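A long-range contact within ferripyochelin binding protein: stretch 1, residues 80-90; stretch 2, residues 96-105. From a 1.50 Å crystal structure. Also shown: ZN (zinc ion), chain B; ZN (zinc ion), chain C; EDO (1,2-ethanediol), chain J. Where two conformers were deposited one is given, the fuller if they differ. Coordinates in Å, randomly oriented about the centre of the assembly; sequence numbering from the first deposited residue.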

# COMPACT_ATOMS: atom_id res chain seq x y z
N ILE A 80 3.37 -0.09 13.47
CA ILE A 80 2.76 -0.73 12.31
C ILE A 80 3.44 -0.09 11.10
O ILE A 80 3.13 1.04 10.72
CB ILE A 80 1.24 -0.51 12.27
CG1 ILE A 80 0.63 -1.00 13.60
CG2 ILE A 80 0.64 -1.30 11.11
CD1 ILE A 80 -0.88 -0.90 13.65
N GLY A 81 4.38 -0.84 10.53
CA GLY A 81 5.18 -0.37 9.42
C GLY A 81 4.48 0.09 8.16
O GLY A 81 3.38 -0.36 7.83
N HIS A 82 5.15 0.99 7.45
CA HIS A 82 4.64 1.54 6.21
C HIS A 82 4.06 0.45 5.32
O HIS A 82 4.67 -0.61 5.16
CB HIS A 82 5.76 2.20 5.40
CG HIS A 82 6.65 3.10 6.19
ND1 HIS A 82 6.35 4.42 6.44
CD2 HIS A 82 7.86 2.88 6.77
CE1 HIS A 82 7.33 4.98 7.13
NE2 HIS A 82 8.26 4.06 7.35
N ASN A 83 2.88 0.71 4.77
CA ASN A 83 2.20 -0.20 3.87
C ASN A 83 1.80 -1.58 4.36
O ASN A 83 1.43 -2.45 3.56
CB ASN A 83 3.00 -0.30 2.58
CG ASN A 83 2.95 0.97 1.81
OD1 ASN A 83 3.50 1.98 2.24
ND2 ASN A 83 2.25 0.95 0.69
N ALA A 84 1.85 -1.76 5.67
CA ALA A 84 1.43 -3.02 6.26
C ALA A 84 -0.09 -3.03 6.31
O ALA A 84 -0.74 -2.01 6.08
CB ALA A 84 2.02 -3.15 7.66
N MET A 85 -0.65 -4.18 6.63
CA MET A 85 -2.09 -4.31 6.69
C MET A 85 -2.46 -5.25 7.84
O MET A 85 -2.01 -6.39 7.89
CB MET A 85 -2.60 -4.86 5.35
CG MET A 85 -4.06 -4.61 5.04
SD MET A 85 -5.20 -5.60 6.01
CE MET A 85 -6.37 -4.33 6.54
N VAL A 86 -3.27 -4.76 8.77
CA VAL A 86 -3.71 -5.56 9.91
C VAL A 86 -5.21 -5.77 9.78
O VAL A 86 -5.98 -4.80 9.72
CB VAL A 86 -3.40 -4.85 11.25
CG1 VAL A 86 -3.87 -5.71 12.41
CG2 VAL A 86 -1.90 -4.58 11.36
N HIS A 87 -5.63 -7.03 9.73
CA HIS A 87 -7.05 -7.33 9.57
C HIS A 87 -7.63 -8.25 10.63
O HIS A 87 -7.32 -9.44 10.67
CB HIS A 87 -7.27 -7.94 8.18
CG HIS A 87 -8.67 -7.76 7.67
ND1 HIS A 87 -9.74 -8.44 8.19
CD2 HIS A 87 -9.17 -6.93 6.72
CE1 HIS A 87 -10.85 -8.04 7.59
NE2 HIS A 87 -10.53 -7.12 6.70
N GLY A 88 -8.48 -7.68 11.49
CA GLY A 88 -9.14 -8.44 12.54
C GLY A 88 -8.22 -9.25 13.43
O GLY A 88 -8.54 -10.38 13.81
N ALA A 89 -7.08 -8.66 13.80
CA ALA A 89 -6.11 -9.36 14.63
C ALA A 89 -5.84 -8.69 15.97
O ALA A 89 -6.15 -7.51 16.17
CB ALA A 89 -4.80 -9.52 13.87
N LYS A 90 -5.28 -9.47 16.88
CA LYS A 90 -4.91 -8.99 18.20
C LYS A 90 -3.40 -8.87 18.22
O LYS A 90 -2.69 -9.83 17.91
CB LYS A 90 -5.38 -9.96 19.29
CG LYS A 90 -6.87 -9.86 19.58
CD LYS A 90 -7.31 -10.81 20.68
CE LYS A 90 -8.77 -10.59 21.03
NZ LYS A 90 -9.66 -10.73 19.84
N ILE A 96 6.70 -4.95 16.49
CA ILE A 96 7.06 -4.25 15.27
C ILE A 96 6.45 -5.03 14.12
O ILE A 96 6.86 -6.17 13.84
CB ILE A 96 8.59 -4.16 15.07
CG1 ILE A 96 9.20 -3.25 16.15
CG2 ILE A 96 8.91 -3.61 13.68
CD1 ILE A 96 10.70 -3.11 16.06
N ILE A 97 5.46 -4.44 13.47
CA ILE A 97 4.81 -5.07 12.33
C ILE A 97 5.59 -4.58 11.12
O ILE A 97 5.56 -3.39 10.78
CB ILE A 97 3.33 -4.64 12.24
CG1 ILE A 97 2.56 -5.18 13.45
CG2 ILE A 97 2.71 -5.16 10.94
CD1 ILE A 97 2.57 -6.70 13.57
N GLY A 98 6.30 -5.50 10.49
CA GLY A 98 7.12 -5.17 9.33
C GLY A 98 6.48 -4.43 8.18
O GLY A 98 5.28 -4.51 7.94
N ILE A 99 7.32 -3.70 7.47
CA ILE A 99 6.89 -2.94 6.31
C ILE A 99 6.26 -3.88 5.30
O ILE A 99 6.80 -4.94 4.98
CB ILE A 99 8.09 -2.21 5.67
CG1 ILE A 99 8.58 -1.12 6.62
CG2 ILE A 99 7.70 -1.63 4.32
CD1 ILE A 99 9.91 -0.51 6.23
N SER A 100 5.08 -3.48 4.83
CA SER A 100 4.34 -4.24 3.84
C SER A 100 4.01 -5.67 4.28
O SER A 100 3.89 -6.56 3.44
CB SER A 100 5.12 -4.26 2.52
OG SER A 100 4.24 -4.46 1.43
N SER A 101 3.89 -5.90 5.58
CA SER A 101 3.54 -7.23 6.05
C SER A 101 2.02 -7.31 6.15
O SER A 101 1.33 -6.31 5.93
CB SER A 101 4.17 -7.52 7.42
OG SER A 101 3.66 -6.66 8.43
N VAL A 102 1.50 -8.49 6.48
CA VAL A 102 0.06 -8.69 6.60
C VAL A 102 -0.24 -9.54 7.82
O VAL A 102 0.40 -10.57 8.04
CB VAL A 102 -0.52 -9.41 5.36
CG1 VAL A 102 -2.03 -9.56 5.49
CG2 VAL A 102 -0.15 -8.64 4.09
N ILE A 103 -1.21 -9.11 8.63
CA ILE A 103 -1.62 -9.86 9.81
C ILE A 103 -3.09 -10.15 9.59
O ILE A 103 -3.90 -9.23 9.50
CB ILE A 103 -1.46 -9.02 11.09
CG1 ILE A 103 -0.05 -8.41 11.15
CG2 ILE A 103 -1.72 -9.89 12.31
CD1 ILE A 103 1.08 -9.42 11.11
N LEU A 104 -3.44 -11.43 9.49
CA LEU A 104 -4.81 -11.81 9.21
C LEU A 104 -5.71 -12.09 10.41
O LEU A 104 -5.26 -12.16 11.56
CB LEU A 104 -4.82 -12.99 8.23
CG LEU A 104 -4.14 -12.61 6.90
CD1 LEU A 104 -4.01 -13.82 6.00
CD2 LEU A 104 -4.96 -11.51 6.22
N ASP A 105 -7.00 -12.24 10.12
CA ASP A 105 -8.05 -12.45 11.11
C ASP A 105 -7.85 -13.57 12.12
O ASP A 105 -7.52 -14.70 11.76
CB ASP A 105 -9.38 -12.64 10.39
CG ASP A 105 -9.65 -11.53 9.39
OD1 ASP A 105 -10.30 -10.53 9.76
OD2 ASP A 105 -9.20 -11.66 8.23
ZN ZN B . 9.97 4.67 8.52
ZN ZN C . -11.41 -6.01 5.27
C1 EDO J . 3.12 -9.35 1.93
O1 EDO J . 4.09 -9.97 1.09
C2 EDO J . 2.83 -7.84 1.78
O2 EDO J . 3.97 -7.20 1.14
O HOH W 1 0.68 -5.12 3.34
O HOH W 2 -12.54 -6.34 3.87
O HOH W 3 9.34 4.51 10.23

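The most unusual feature is a zinc-bound histidine steadied from across the contact. His-87 NE2 binds the chain C zinc ion at 2.0 Å, and through the other ring nitrogen, ND1, His-87 donates a hydrogen bond to Asp-105 OD1 at 2.7 Å. The carboxylate oxygen lies at the ring edge, near its plane, so it helps fix the orientation of the imidazole.

The backbones run parallel, as successive rungs of similar shape. Each stretch has a type II turn, Gly-81 to Ala-84 and Gly-98 to Ser-101. Ser-100 N donates to His-82 O at 2.9 Å, which ties the two turns together. Where the first turn begins, Gly-81 N donates to Ile-97 O at 2.8 Å. An ideal CB on Gly-81 would clash with that same oxygen.

After the turns, Met-85 O accepts from Ile-103 N at 2.9 Å, and His-87 N donates to Ile-103 O at 2.8 Å. Water 1 donates to Asn-83 O at 2.8 Å and to Ser-101 O at 2.9 Å, and so bridges the stretches.

Ile-80, Val-86, Ile-97 and Ile-103 share one face of the sheet, and Ala-84 and Ala-89 also make apolar contacts. Ala-84 CB meets Ile-97 CG2 at 3.9 Å, and Val-86 CG2 lies 4.3 Å from Ile-103 CG1. Ala-89 CB packs more tightly, 3.5 Å from Ile-103 CG2.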